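Local coordinates for catabolite activation-like protein (Xanthomonas campestris pv. campestris, PDB 3IWZ) that acts as a homodimeric, c-di-GMP-responsive global transcription factor that activates or represses virulence genes in the cell-cell signalling pathway, apparently losing DNA binding when c-di-GMP binds, at the interface of chains A and B. Sequence-based numbering; all coordinates share one arbitrary frame. Chains: chain A/B, Catabolite activation-like protein.

Contact 1: the interface of chains A and B. Residues chain A 135, 138-139, 141-143, 145; chain B 92-93, 141.
B:Phe92, B:Ile93 and B:Leu141 pack against one face of a long helix of chain A in an apolar part of the homodimer interface, tying a loop of one subunit to the dimer helix of the other. B:Phe92 rests one face on A:Gly138 and A:Ser142, while the A:Tyr135 ring, about 20° from parallel, slides past along the CD1-CE1 edge, its CE1 3.6 Å from B:Phe92 CD1. The tyrosine CG is anti to its backbone N (chi1 179°), which swings the ring out from the helix, beside the phenylalanine edge. Glycine suits this place because, without a side chain, its CA comes to 3.8 Å from B:Phe92 CE1. The small A:Ser142 turns its hydroxyl back to its own helix, with OG donating to A:Gly138 O at 2.9 Å, tilted 29° from the carbonyl plane. Its polar need thus met, OG can lie 3.5 Å from the B:Leu141 CD1 methyl. The slender tip of B:Ile93 reaches the next part of the helix, CD1 lying 3.8 Å from A:Lys143 CA. Near the two-fold axis the two copies of Leu141 meet CB to CB at 4.0 Å, and the B:Leu141 and A:Leu145 side chains cross at about a right angle, their CD2 methyls 3.8 Å apart. All chain A residues here belong to helix 130-157, as does B:Leu141; B:Phe92 and B:Ile93 lie in a loop just after the 3-10 helix 89-91 of the cyclic nucleotide-binding domain.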
ATOM      1  N   TYR A 135      -1.033 -17.188   3.119  1.00 30.30           N
ATOM      2  CA  TYR A 135      -2.201 -16.645   2.430  1.00 29.10           C
ATOM      3  C   TYR A 135      -2.879 -15.593   3.313  1.00 29.02           C
ATOM      4  O   TYR A 135      -3.293 -14.533   2.839  1.00 28.43           O
ATOM      5  CB  TYR A 135      -3.212 -17.757   2.115  1.00 28.52           C
ATOM      6  CG  TYR A 135      -4.457 -17.249   1.430  1.00 29.10           C
ATOM      7  CD1 TYR A 135      -4.417 -16.843   0.099  1.00 31.12           C
ATOM      8  CD2 TYR A 135      -5.661 -17.118   2.124  1.00 28.60           C
ATOM      9  CE1 TYR A 135      -5.535 -16.318  -0.531  1.00 30.54           C
ATOM     10  CE2 TYR A 135      -6.798 -16.584   1.502  1.00 30.04           C
ATOM     11  CZ  TYR A 135      -6.720 -16.187   0.170  1.00 30.06           C
ATOM     12  OH  TYR A 135      -7.805 -15.654  -0.471  1.00 30.68           O
ATOM     13  N   GLY A 138      -1.148 -12.473   3.266  1.00 26.39           N
ATOM     14  CA  GLY A 138      -1.386 -11.868   1.972  1.00 27.02           C
ATOM     15  C   GLY A 138      -2.717 -11.129   1.973  1.00 27.49           C
ATOM     16  O   GLY A 138      -2.864 -10.099   1.316  1.00 29.68           O
ATOM     17  N   VAL A 139      -3.693 -11.660   2.702  1.00 25.26           N
ATOM     18  CA  VAL A 139      -5.001 -11.033   2.782  1.00 23.92           C
ATOM     19  C   VAL A 139      -4.878  -9.656   3.432  1.00 25.04           C
ATOM     20  O   VAL A 139      -5.438  -8.674   2.954  1.00 26.69           O
ATOM     21  CB  VAL A 139      -5.994 -11.896   3.617  1.00 24.02           C
ATOM     22  CG1 VAL A 139      -7.291 -11.105   3.911  1.00 23.18           C
ATOM     23  CG2 VAL A 139      -6.331 -13.169   2.868  1.00 22.59           C
ATOM     24  N   LEU A 141      -2.060  -7.814   3.837  1.00 25.18           N
ATOM     25  CA  LEU A 141      -1.211  -6.939   3.051  1.00 22.29           C
ATOM     26  C   LEU A 141      -2.069  -6.331   1.936  1.00 22.96           C
ATOM     27  O   LEU A 141      -1.964  -5.143   1.648  1.00 23.26           O
ATOM     28  CB  LEU A 141      -0.030  -7.727   2.469  1.00 20.09           C
ATOM     29  CG  LEU A 141       1.081  -8.127   3.454  1.00 22.94           C
ATOM     30  CD1 LEU A 141       2.215  -8.848   2.720  1.00 21.28           C
ATOM     31  CD2 LEU A 141       1.622  -6.886   4.146  1.00 21.50           C
ATOM     32  N   SER A 142      -2.918  -7.155   1.321  1.00 21.26           N
ATOM     33  CA  SER A 142      -3.803  -6.697   0.247  1.00 22.13           C
ATOM     34  C   SER A 142      -4.771  -5.642   0.751  1.00 22.14           C
ATOM     35  O   SER A 142      -4.971  -4.622   0.108  1.00 23.28           O
ATOM     36  CB  SER A 142      -4.600  -7.863  -0.340  1.00 21.00           C
ATOM     37  OG  SER A 142      -3.763  -8.746  -1.067  1.00 22.61           O
ATOM     38  N   LYS A 143      -5.384  -5.893   1.902  1.00 25.19           N
ATOM     39  CA  LYS A 143      -6.301  -4.909   2.458  1.00 27.84           C
ATOM     40  C   LYS A 143      -5.536  -3.604   2.703  1.00 26.90           C
ATOM     41  O   LYS A 143      -5.990  -2.519   2.337  1.00 29.38           O
ATOM     42  CB  LYS A 143      -6.898  -5.392   3.784  1.00 28.54           C
ATOM     43  CG  LYS A 143      -7.996  -6.439   3.674  1.00 34.73           C
ATOM     44  CD  LYS A 143      -8.509  -6.790   5.072  1.00 38.12           C
ATOM     45  CE  LYS A 143      -9.425  -8.002   5.057  1.00 40.78           C
ATOM     46  NZ  LYS A 143     -10.625  -7.800   4.217  1.00 43.72           N
ATOM     47  N   LEU A 145      -2.727  -2.548   1.353  1.00 25.75           N
ATOM     48  CA  LEU A 145      -2.307  -1.900   0.121  1.00 25.03           C
ATOM     49  C   LEU A 145      -3.506  -1.127  -0.456  1.00 25.36           C
ATOM     50  O   LEU A 145      -3.357   0.000  -0.924  1.00 23.44           O
ATOM     51  CB  LEU A 145      -1.791  -2.937  -0.882  1.00 21.64           C
ATOM     52  CG  LEU A 145      -1.263  -2.405  -2.223  1.00 21.90           C
ATOM     53  CD1 LEU A 145      -0.133  -1.378  -1.992  1.00 20.85           C
ATOM     54  CD2 LEU A 145      -0.743  -3.576  -3.048  1.00 19.93           C
TER
ATOM     55  N   PHE B  92      -7.214 -12.406  -3.073  1.00 40.73           N
ATOM     56  CA  PHE B  92      -7.149 -12.290  -1.622  1.00 40.72           C
ATOM     57  C   PHE B  92      -8.381 -11.635  -1.019  1.00 41.07           C
ATOM     58  O   PHE B  92      -8.797 -11.980   0.080  1.00 42.10           O
ATOM     59  CB  PHE B  92      -5.928 -11.462  -1.243  1.00 37.03           C
ATOM     60  CG  PHE B  92      -4.630 -12.110  -1.584  1.00 34.15           C
ATOM     61  CD1 PHE B  92      -4.068 -13.048  -0.730  1.00 31.20           C
ATOM     62  CD2 PHE B  92      -3.955 -11.769  -2.750  1.00 33.04           C
ATOM     63  CE1 PHE B  92      -2.848 -13.637  -1.027  1.00 32.97           C
ATOM     64  CE2 PHE B  92      -2.728 -12.356  -3.061  1.00 31.94           C
ATOM     65  CZ  PHE B  92      -2.173 -13.287  -2.202  1.00 30.41           C
ATOM     66  N   ILE B  93      -8.938 -10.671  -1.737  1.00 40.80           N
ATOM     67  CA  ILE B  93     -10.111  -9.965  -1.270  1.00 42.08           C
ATOM     68  C   ILE B  93     -11.226 -10.153  -2.277  1.00 44.68           C
ATOM     69  O   ILE B  93     -11.372  -9.355  -3.211  1.00 44.41           O
ATOM     70  CB  ILE B  93      -9.854  -8.451  -1.133  1.00 41.16           C
ATOM     71  CG1 ILE B  93      -8.633  -8.198  -0.254  1.00 39.36           C
ATOM     72  CG2 ILE B  93     -11.068  -7.777  -0.532  1.00 38.22           C
ATOM     73  CD1 ILE B  93      -8.255  -6.734  -0.196  1.00 41.05           C
ATOM     74  N   LEU B 141       3.703  -7.770  -2.562  1.00 23.09           N
ATOM     75  CA  LEU B 141       2.707  -6.959  -1.881  1.00 22.35           C
ATOM     76  C   LEU B 141       3.430  -6.079  -0.865  1.00 23.87           C
ATOM     77  O   LEU B 141       3.116  -4.900  -0.727  1.00 25.85           O
ATOM     78  CB  LEU B 141       1.659  -7.845  -1.186  1.00 20.15           C
ATOM     79  CG  LEU B 141       0.576  -8.475  -2.094  1.00 23.71           C
ATOM     80  CD1 LEU B 141      -0.308  -9.434  -1.303  1.00 19.45           C
ATOM     81  CD2 LEU B 141      -0.278  -7.373  -2.713  1.00 20.25           C
TER

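Contact 2: the interface of chains A and B. Residues chain A 77, 144-145, 148-149, 152; chain B 144-145, 148-149, 152.
Leu145 and Thr148 of each chain interlock across the dimer axis in a two-stranded helical packing of the coiled-coil kind, which holds the subunits of the homodimer together. The CD1 methyl of A:Leu145 reaches over to B:Thr148, 3.6 Å from its OG1, the two side chains meeting at about a right angle; in the two-fold-related pair B:Leu145 CD1 lies 3.8 Å from A:Thr148 OG1. Both leucines hold CG anti to the backbone N (chi1 -178° in A), which directs their branched ends at the partner helix, where bulky apolar groups are wanted. Threonine suits the core because each hydroxyl is satisfied within its own helix: A:Thr148 OG1 donates to A:Arg144 O at 2.7 Å from above the carbonyl plane. With OG1 turned back in this way, CG2 is left to face the partner, and the two Thr148 CG2 methyls approach to 3.9 Å. Arg144 gives the core its aliphatic base, B:Arg144 CB being 3.9 Å from A:Leu145 CD1, while its guanidinium leads away from the helix contact. Further along, the small Ala152 pair lets the backbones come near, A:Ala152 CA standing 4.2 Å from B:Ala152 CB. A strand of the cyclic nucleotide-binding domain adds a flank: A:Leu77 crosses B:Thr149 at about a right angle, its CD1 methyl pressed tightly against B:Thr149 CG2 at 3.3 Å.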
ATOM      1  N   LEU A  77      -1.718   5.343   9.128  1.00 28.39           N
ATOM      2  CA  LEU A  77      -2.079   4.505   7.998  1.00 30.20           C
ATOM      3  C   LEU A  77      -3.261   3.576   8.275  1.00 30.25           C
ATOM      4  O   LEU A  77      -3.980   3.200   7.351  1.00 33.86           O
ATOM      5  CB  LEU A  77      -0.865   3.678   7.582  1.00 31.06           C
ATOM      6  CG  LEU A  77       0.417   4.495   7.451  1.00 30.87           C
ATOM      7  CD1 LEU A  77       1.592   3.567   7.269  1.00 30.23           C
ATOM      8  CD2 LEU A  77       0.299   5.467   6.283  1.00 30.79           C
ATOM      9  N   ARG A 144      -4.373  -3.724   3.323  1.00 24.34           N
ATOM     10  CA  ARG A 144      -3.557  -2.563   3.635  1.00 25.06           C
ATOM     11  C   ARG A 144      -3.121  -1.810   2.384  1.00 23.52           C
ATOM     12  O   ARG A 144      -3.154  -0.582   2.344  1.00 20.87           O
ATOM     13  CB  ARG A 144      -2.347  -2.990   4.468  1.00 24.02           C
ATOM     14  CG  ARG A 144      -2.618  -2.884   5.964  1.00 30.69           C
ATOM     15  CD  ARG A 144      -2.692  -4.218   6.705  1.00 33.80           C
ATOM     16  NE  ARG A 144      -1.387  -4.654   7.189  1.00 37.90           N
ATOM     17  CZ  ARG A 144      -1.197  -5.600   8.111  1.00 38.58           C
ATOM     18  NH1 ARG A 144       0.038  -5.927   8.476  1.00 35.50           N
ATOM     19  NH2 ARG A 144      -2.232  -6.213   8.681  1.00 36.36           N
ATOM     20  N   LEU A 145      -2.727  -2.548   1.353  1.00 25.75           N
ATOM     21  CA  LEU A 145      -2.307  -1.900   0.121  1.00 25.03           C
ATOM     22  C   LEU A 145      -3.506  -1.127  -0.456  1.00 25.36           C
ATOM     23  O   LEU A 145      -3.357   0.000  -0.924  1.00 23.44           O
ATOM     24  CB  LEU A 145      -1.791  -2.937  -0.882  1.00 21.64           C
ATOM     25  CG  LEU A 145      -1.263  -2.405  -2.223  1.00 21.90           C
ATOM     26  CD1 LEU A 145      -0.133  -1.378  -1.992  1.00 20.85           C
ATOM     27  CD2 LEU A 145      -0.743  -3.576  -3.048  1.00 19.93           C
ATOM     28  N   THR A 148      -4.194   1.946   1.744  1.00 25.05           N
ATOM     29  CA  THR A 148      -3.107   2.905   1.590  1.00 25.28           C
ATOM     30  C   THR A 148      -3.139   3.521   0.202  1.00 25.77           C
ATOM     31  O   THR A 148      -2.872   4.705   0.037  1.00 26.64           O
ATOM     32  CB  THR A 148      -1.772   2.247   1.866  1.00 25.61           C
ATOM     33  OG1 THR A 148      -1.836   1.636   3.162  1.00 28.31           O
ATOM     34  CG2 THR A 148      -0.644   3.284   1.853  1.00 25.46           C
ATOM     35  N   THR A 149      -3.498   2.717  -0.790  1.00 26.95           N
ATOM     36  CA  THR A 149      -3.616   3.197  -2.165  1.00 28.87           C
ATOM     37  C   THR A 149      -4.705   4.274  -2.203  1.00 30.29           C
ATOM     38  O   THR A 149      -4.554   5.296  -2.875  1.00 32.15           O
ATOM     39  CB  THR A 149      -3.993   2.032  -3.127  1.00 28.25           C
ATOM     40  OG1 THR A 149      -2.838   1.215  -3.344  1.00 24.39           O
ATOM     41  CG2 THR A 149      -4.514   2.555  -4.453  1.00 27.65           C
ATOM     42  N   ALA A 152      -3.461   7.472  -0.449  1.00 27.88           N
ATOM     43  CA  ALA A 152      -2.573   8.239  -1.340  1.00 28.93           C
ATOM     44  C   ALA A 152      -3.395   9.071  -2.349  1.00 30.60           C
ATOM     45  O   ALA A 152      -3.097  10.240  -2.579  1.00 32.71           O
ATOM     46  CB  ALA A 152      -1.650   7.309  -2.090  1.00 26.37           C
TER
ATOM     47  N   ARG B 144       5.212  -2.970  -2.518  1.00 26.96           N
ATOM     48  CA  ARG B 144       4.248  -1.963  -2.966  1.00 24.92           C
ATOM     49  C   ARG B 144       3.639  -1.217  -1.797  1.00 24.70           C
ATOM     50  O   ARG B 144       3.393  -0.011  -1.882  1.00 25.82           O
ATOM     51  CB  ARG B 144       3.145  -2.617  -3.791  1.00 25.50           C
ATOM     52  CG  ARG B 144       3.656  -3.229  -5.082  1.00 28.19           C
ATOM     53  CD  ARG B 144       2.626  -4.135  -5.736  1.00 33.70           C
ATOM     54  NE  ARG B 144       3.298  -5.209  -6.465  1.00 37.14           N
ATOM     55  CZ  ARG B 144       2.695  -6.107  -7.237  1.00 37.80           C
ATOM     56  NH1 ARG B 144       3.424  -7.036  -7.843  1.00 37.73           N
ATOM     57  NH2 ARG B 144       1.374  -6.074  -7.415  1.00 36.33           N
ATOM     58  N   LEU B 145       3.393  -1.944  -0.711  1.00 22.97           N
ATOM     59  CA  LEU B 145       2.832  -1.349   0.490  1.00 23.43           C
ATOM     60  C   LEU B 145       3.837  -0.330   1.012  1.00 25.19           C
ATOM     61  O   LEU B 145       3.478   0.809   1.324  1.00 27.46           O
ATOM     62  CB  LEU B 145       2.581  -2.420   1.577  1.00 22.32           C
ATOM     63  CG  LEU B 145       2.067  -1.867   2.919  1.00 24.15           C
ATOM     64  CD1 LEU B 145       0.860  -0.969   2.650  1.00 20.28           C
ATOM     65  CD2 LEU B 145       1.686  -3.019   3.895  1.00 24.06           C
ATOM     66  N   THR B 148       3.925   2.599  -1.457  1.00 26.04           N
ATOM     67  CA  THR B 148       2.719   3.429  -1.414  1.00 22.24           C
ATOM     68  C   THR B 148       2.638   4.160  -0.085  1.00 23.85           C
ATOM     69  O   THR B 148       2.209   5.314  -0.019  1.00 22.41           O
ATOM     70  CB  THR B 148       1.452   2.581  -1.605  1.00 22.01           C
ATOM     71  OG1 THR B 148       1.667   1.689  -2.688  1.00 22.90           O
ATOM     72  CG2 THR B 148       0.230   3.473  -1.922  1.00 19.88           C
ATOM     73  N   THR B 149       3.055   3.488   0.984  1.00 24.87           N
ATOM     74  CA  THR B 149       3.045   4.128   2.296  1.00 25.91           C
ATOM     75  C   THR B 149       3.920   5.375   2.216  1.00 29.40           C
ATOM     76  O   THR B 149       3.572   6.438   2.753  1.00 28.20           O
ATOM     77  CB  THR B 149       3.607   3.201   3.383  1.00 25.74           C
ATOM     78  OG1 THR B 149       2.755   2.061   3.519  1.00 23.91           O
ATOM     79  CG2 THR B 149       3.713   3.934   4.717  1.00 25.55           C
ATOM     80  N   ALA B 152       2.114   8.212   0.145  1.00 29.45           N
ATOM     81  CA  ALA B 152       1.098   8.897   0.922  1.00 29.73           C
ATOM     82  C   ALA B 152       1.779   9.886   1.865  1.00 30.16           C
ATOM     83  O   ALA B 152       1.329  11.016   2.031  1.00 28.83           O
ATOM     84  CB  ALA B 152       0.281   7.886   1.722  1.00 28.72           C
TER

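Contacts 1 and 2 are successive stretches of one dimer seam, their C-alpha centres about 12 Å apart. Helix 130-157 of both chains runs through the two, and A:Leu145 belongs to each, its CD2 methyl touching both, its CD1 engaged in contact 2. In both, the helix pair is joined by a piece of the cyclic nucleotide-binding domain: a loop of chain B in contact 1, strand 74-80 of chain A in contact 2. Changes in that domain could therefore be felt at the dimer axis, a plausible route by which c-di-GMP affects DNA binding, although this structure alone does not show it.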